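Local coordinates for glycosyl hydrolase family 2, TIM barrel domain protein (Parabacteroides merdae ATCC 43184, PDB 6DXU) that probably hydrolyses beta-glucuronides in the human gut, as a beta-glucuronidase of glycoside hydrolase family 2, at residues G516-A528 with S786-R798. Residues are numbered along the deposited sequence; the frame is centred on the assembly and turned at random.
With BCN (bicine), chain L.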
loop_
_atom_site.group_PDB
_atom_site.type_symbol
_atom_site.label_atom_id
_atom_site.label_comp_id
_atom_site.label_asym_id
_atom_site.label_seq_id
_atom_site.Cartn_x
_atom_site.Cartn_y
_atom_site.Cartn_z
ATOM N N GLY D 516 8.148 16.178 -46.177
ATOM C CA GLY D 516 6.933 16.574 -46.875
ATOM C C GLY D 516 6.504 18.002 -46.605
ATOM O O GLY D 516 7.346 18.862 -46.318
ATOM N N GLY D 517 5.197 18.260 -46.685
ATOM C CA GLY D 517 4.651 19.578 -46.398
ATOM C C GLY D 517 3.140 19.517 -46.335
ATOM O O GLY D 517 2.517 18.601 -46.874
ATOM N N ASP D 518 2.554 20.490 -45.644
ATOM C CA ASP D 518 1.098 20.532 -45.498
ATOM C C ASP D 518 0.439 21.062 -46.760
ATOM O O ASP D 518 0.925 22.019 -47.373
ATOM C CB ASP D 518 0.670 21.434 -44.353
ATOM C CG ASP D 518 0.963 20.842 -43.002
ATOM O OD1 ASP D 518 2.118 20.981 -42.561
ATOM O OD2 ASP D 518 0.040 20.256 -42.388
ATOM N N SER D 519 -0.707 20.477 -47.112
ATOM C CA SER D 519 -1.550 21.048 -48.156
ATOM C C SER D 519 -3.009 20.954 -47.736
ATOM O O SER D 519 -3.504 19.873 -47.396
ATOM C CB SER D 519 -1.311 20.377 -49.516
ATOM O OG SER D 519 -1.663 19.003 -49.550
ATOM N N HIS D 520 -3.662 22.107 -47.709
ATOM C CA HIS D 520 -5.101 22.229 -47.502
ATOM C C HIS D 520 -5.787 21.724 -48.757
ATOM O O HIS D 520 -5.745 22.391 -49.797
ATOM C CB HIS D 520 -5.410 23.698 -47.219
ATOM C CG HIS D 520 -6.796 23.974 -46.710
ATOM N ND1 HIS D 520 -7.448 23.160 -45.807
ATOM C CD2 HIS D 520 -7.626 25.023 -46.933
ATOM C CE1 HIS D 520 -8.628 23.679 -45.520
ATOM N NE2 HIS D 520 -8.767 24.804 -46.201
ATOM N N ALA D 521 -6.359 20.520 -48.684
ATOM C CA ALA D 521 -6.878 19.862 -49.876
ATOM C C ALA D 521 -7.889 20.756 -50.575
ATOM O O ALA D 521 -8.774 21.323 -49.930
ATOM C CB ALA D 521 -7.532 18.525 -49.528
ATOM N N ARG D 522 -7.739 20.886 -51.893
ATOM C CA ARG D 522 -8.552 21.676 -52.814
ATOM C C ARG D 522 -8.068 23.117 -52.869
ATOM O O ARG D 522 -8.666 23.918 -53.599
ATOM C CB ARG D 522 -10.058 21.656 -52.486
ATOM C CG ARG D 522 -10.644 20.249 -52.478
ATOM C CD ARG D 522 -12.107 20.191 -52.022
ATOM N NE ARG D 522 -12.614 18.832 -52.216
ATOM C CZ ARG D 522 -13.103 18.381 -53.375
ATOM N NH1 ARG D 522 -13.174 19.177 -54.438
ATOM N NH2 ARG D 522 -13.518 17.126 -53.478
ATOM N N ARG D 523 -7.014 23.484 -52.143
ATOM C CA ARG D 523 -6.440 24.815 -52.300
ATOM C C ARG D 523 -5.298 24.771 -53.302
ATOM O O ARG D 523 -4.399 23.930 -53.192
ATOM C CB ARG D 523 -5.940 25.372 -50.974
ATOM C CG ARG D 523 -5.306 26.751 -51.097
ATOM C CD ARG D 523 -4.736 27.218 -49.761
ATOM N NE ARG D 523 -5.777 27.651 -48.826
ATOM C CZ ARG D 523 -5.582 27.836 -47.524
ATOM N NH1 ARG D 523 -4.384 27.611 -46.986
ATOM N NH2 ARG D 523 -6.588 28.237 -46.748
ATOM N N HIS D 524 -5.335 25.676 -54.276
ATOM C CA HIS D 524 -4.343 25.700 -55.334
ATOM C C HIS D 524 -3.833 27.124 -55.507
ATOM O O HIS D 524 -4.363 28.077 -54.924
ATOM C CB HIS D 524 -4.922 25.117 -56.629
ATOM C CG HIS D 524 -5.517 23.753 -56.447
ATOM N ND1 HIS D 524 -4.767 22.597 -56.503
ATOM C CD2 HIS D 524 -6.791 23.364 -56.193
ATOM C CE1 HIS D 524 -5.554 21.554 -56.300
ATOM N NE2 HIS D 524 -6.787 21.991 -56.113
ATOM N N SER D 525 -2.772 27.266 -56.301
ATOM C CA SER D 525 -2.139 28.568 -56.458
ATOM C C SER D 525 -1.563 28.700 -57.857
ATOM O O SER D 525 -0.979 27.752 -58.387
ATOM C CB SER D 525 -1.024 28.785 -55.427
ATOM O OG SER D 525 -0.417 30.066 -55.564
ATOM N N GLU D 526 -1.777 29.867 -58.462
ATOM C CA GLU D 526 -1.108 30.191 -59.718
ATOM C C GLU D 526 0.383 30.458 -59.512
ATOM O O GLU D 526 1.148 30.385 -60.482
ATOM C CB GLU D 526 -1.790 31.386 -60.400
ATOM C CG GLU D 526 -3.187 31.083 -60.971
ATOM C CD GLU D 526 -3.184 30.098 -62.134
ATOM O OE1 GLU D 526 -2.099 29.683 -62.604
ATOM O OE2 GLU D 526 -4.287 29.727 -62.585
ATOM N N ASP D 527 0.797 30.842 -58.292
ATOM C CA ASP D 527 2.218 30.989 -57.944
ATOM C C ASP D 527 2.479 30.425 -56.544
ATOM O O ASP D 527 2.345 31.138 -55.540
ATOM C CB ASP D 527 2.654 32.446 -58.036
ATOM C CG ASP D 527 4.150 32.625 -57.811
ATOM O OD1 ASP D 527 4.868 31.613 -57.608
ATOM O OD2 ASP D 527 4.605 33.789 -57.835
ATOM N N ALA D 528 2.919 29.167 -56.485
ATOM C CA ALA D 528 3.147 28.515 -55.197
ATOM C C ALA D 528 4.276 29.157 -54.405
ATOM O O ALA D 528 4.342 28.983 -53.182
ATOM C CB ALA D 528 3.465 27.034 -55.411
ATOM N N SER D 786 -11.259 19.222 -45.500
ATOM C CA SER D 786 -11.594 20.579 -45.920
ATOM C C SER D 786 -13.040 20.710 -46.402
ATOM O O SER D 786 -13.522 21.844 -46.527
ATOM C CB SER D 786 -10.632 21.060 -47.007
ATOM O OG SER D 786 -10.705 20.230 -48.143
ATOM N N THR D 787 -13.735 19.605 -46.685
ATOM C CA THR D 787 -15.156 19.662 -47.027
ATOM C C THR D 787 -16.039 19.037 -45.950
ATOM O O THR D 787 -17.231 18.805 -46.190
ATOM C CB THR D 787 -15.429 18.991 -48.379
ATOM O OG1 THR D 787 -14.987 17.629 -48.343
ATOM C CG2 THR D 787 -14.698 19.735 -49.506
ATOM N N GLY D 788 -15.486 18.756 -44.775
ATOM C CA GLY D 788 -16.247 18.205 -43.678
ATOM C C GLY D 788 -15.948 18.926 -42.377
ATOM O O GLY D 788 -15.782 18.285 -41.335
ATOM N N SER D 789 -15.858 20.257 -42.419
ATOM C CA SER D 789 -15.454 21.043 -41.262
ATOM C C SER D 789 -16.380 22.242 -41.102
ATOM O O SER D 789 -16.569 23.007 -42.054
ATOM C CB SER D 789 -13.995 21.511 -41.398
ATOM O OG SER D 789 -13.081 20.414 -41.360
ATOM N N ARG D 790 -16.924 22.428 -39.889
ATOM C CA ARG D 790 -17.841 23.544 -39.667
ATOM C C ARG D 790 -17.115 24.856 -39.456
ATOM O O ARG D 790 -17.752 25.908 -39.509
ATOM C CB ARG D 790 -18.769 23.272 -38.477
ATOM C CG ARG D 790 -18.097 23.219 -37.113
ATOM C CD ARG D 790 -19.119 22.873 -36.042
ATOM N NE ARG D 790 -18.508 22.793 -34.715
ATOM C CZ ARG D 790 -18.251 23.845 -33.948
ATOM N NH1 ARG D 790 -18.576 25.066 -34.369
ATOM N NH2 ARG D 790 -17.680 23.683 -32.753
ATOM N N LYS D 791 -15.810 24.813 -39.192
ATOM C CA LYS D 791 -14.937 25.981 -39.258
ATOM C C LYS D 791 -13.744 25.590 -40.116
ATOM O O LYS D 791 -13.082 24.587 -39.830
ATOM C CB LYS D 791 -14.487 26.431 -37.867
ATOM C CG LYS D 791 -15.623 27.016 -37.026
ATOM C CD LYS D 791 -15.126 27.596 -35.696
ATOM C CE LYS D 791 -16.303 28.163 -34.901
ATOM N NZ LYS D 791 -15.885 28.714 -33.600
ATOM N N VAL D 792 -13.498 26.335 -41.190
ATOM C CA VAL D 792 -12.501 25.915 -42.178
ATOM C C VAL D 792 -12.034 27.147 -42.942
ATOM O O VAL D 792 -12.830 28.040 -43.244
ATOM C CB VAL D 792 -13.076 24.834 -43.122
ATOM C CG1 VAL D 792 -14.179 25.424 -44.043
ATOM C CG2 VAL D 792 -11.963 24.179 -43.955
ATOM N N GLN D 793 -10.740 27.198 -43.244
ATOM C CA GLN D 793 -10.227 28.253 -44.111
ATOM C C GLN D 793 -10.694 28.000 -45.535
ATOM O O GLN D 793 -10.799 26.852 -45.972
ATOM C CB GLN D 793 -8.695 28.306 -44.071
ATOM C CG GLN D 793 -8.098 28.969 -42.842
ATOM C CD GLN D 793 -6.580 29.040 -42.924
ATOM O OE1 GLN D 793 -6.017 28.944 -44.011
ATOM N NE2 GLN D 793 -5.909 29.176 -41.774
ATOM N N ALA D 794 -11.011 29.077 -46.252
ATOM C CA ALA D 794 -11.438 28.931 -47.635
ATOM C C ALA D 794 -10.308 28.353 -48.484
ATOM O O ALA D 794 -9.124 28.547 -48.199
ATOM C CB ALA D 794 -11.876 30.285 -48.206
ATOM N N TYR D 795 -10.684 27.627 -49.525
ATOM C CA TYR D 795 -9.742 27.192 -50.552
ATOM C C TYR D 795 -10.102 27.930 -51.837
ATOM O O TYR D 795 -11.145 27.664 -52.440
ATOM C CB TYR D 795 -9.746 25.676 -50.735
ATOM C CG TYR D 795 -11.060 24.978 -50.462
ATOM C CD1 TYR D 795 -11.454 24.633 -49.154
ATOM C CD2 TYR D 795 -11.887 24.632 -51.503
ATOM C CE1 TYR D 795 -12.670 23.969 -48.928
ATOM C CE2 TYR D 795 -13.071 23.988 -51.291
ATOM C CZ TYR D 795 -13.464 23.661 -50.009
ATOM O OH TYR D 795 -14.657 23.010 -49.803
ATOM N N ASN D 796 -9.247 28.878 -52.223
ATOM C CA ASN D 796 -9.479 29.746 -53.378
ATOM C C ASN D 796 -10.843 30.433 -53.293
ATOM O O ASN D 796 -11.610 30.505 -54.263
ATOM C CB ASN D 796 -9.310 28.964 -54.676
ATOM C CG ASN D 796 -7.908 28.390 -54.805
ATOM O OD1 ASN D 796 -7.722 27.179 -54.824
ATOM N ND2 ASN D 796 -6.915 29.269 -54.868
ATOM N N GLY D 797 -11.122 30.962 -52.109
ATOM C CA GLY D 797 -12.334 31.709 -51.856
ATOM C C GLY D 797 -13.592 30.886 -51.712
ATOM O O GLY D 797 -14.678 31.469 -51.607
ATOM N N ARG D 798 -13.496 29.559 -51.703
ATOM C CA ARG D 798 -14.692 28.734 -51.615
ATOM C C ARG D 798 -14.607 27.778 -50.427
ATOM O O ARG D 798 -13.528 27.491 -49.900
ATOM C CB ARG D 798 -14.947 27.998 -52.924
ATOM C CG ARG D 798 -14.525 26.590 -52.974
ATOM C CD ARG D 798 -14.827 26.058 -54.376
ATOM N NE ARG D 798 -14.098 24.820 -54.637
ATOM C CZ ARG D 798 -12.793 24.781 -54.881
ATOM N NH1 ARG D 798 -12.083 25.917 -54.892
ATOM N NH2 ARG D 798 -12.199 23.613 -55.100
HETATM N N1 BCN L . -1.600 29.040 -42.296
HETATM C C1 BCN L . -1.267 30.430 -42.049
HETATM C C2 BCN L . -2.544 31.265 -42.110
HETATM O O21 BCN L . -3.594 30.754 -42.577
HETATM O O22 BCN L . -2.544 32.457 -41.697
HETATM C C3 BCN L . -1.071 28.672 -43.606
HETATM C C4 BCN L . -1.963 29.197 -44.734
HETATM O O4 BCN L . -3.287 28.779 -44.533
HETATM C C5 BCN L . -0.928 28.216 -41.292
HETATM C C6 BCN L . -1.885 27.872 -40.151
HETATM O O6 BCN L . -3.204 28.020 -40.607
HETATM O O HOH W 1 -9.599 25.606 -55.837
HETATM O O HOH W 2 -11.874 18.183 -49.019
HETATM O O HOH W 3 -7.213 29.646 -50.399
#
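Part of a bicine-binding pocket is built where R523, in the TIM-barrel loop following strand 512-513, meets Q793 at the end of edge strand 791-793 of the C-terminal domain. R523 NH2 gives two nearly straight hydrogen bonds, to Q793 OE1, on an in-plane lone pair, and to A794 O, each 2.9 Å long. The guanidinium and amide planes are 18° apart, nearly coplanar, and both groups reach bicine: R523 NH1 donates to O4, while Q793 NE2 makes weak bonds to O6 and O21. The R523 chain bends at chi3 (-75°), and H520 CD2 sits over one face of its guanidinium, offset toward the rim. A leucine in place of R523 would probably leave Q793 OE1 and A794 O without this donor and bicine O4 less firmly held. In this interface between barrel and C-terminal domain, H520 NE2 bonds Q793 O (2.9 Å) from above the carbonyl plane, and the edge of Y795 points at the H520 face in an offset T-shaped pair. N796, at the type I' turn Y795-R798, uses its amide against the H524 backbone: OD1 accepts from H524 N (2.9 Å) and ND2 donates to H524 O (2.8 Å). Beside it, one water joins R522 O, N796 OD1 and R798 NH1.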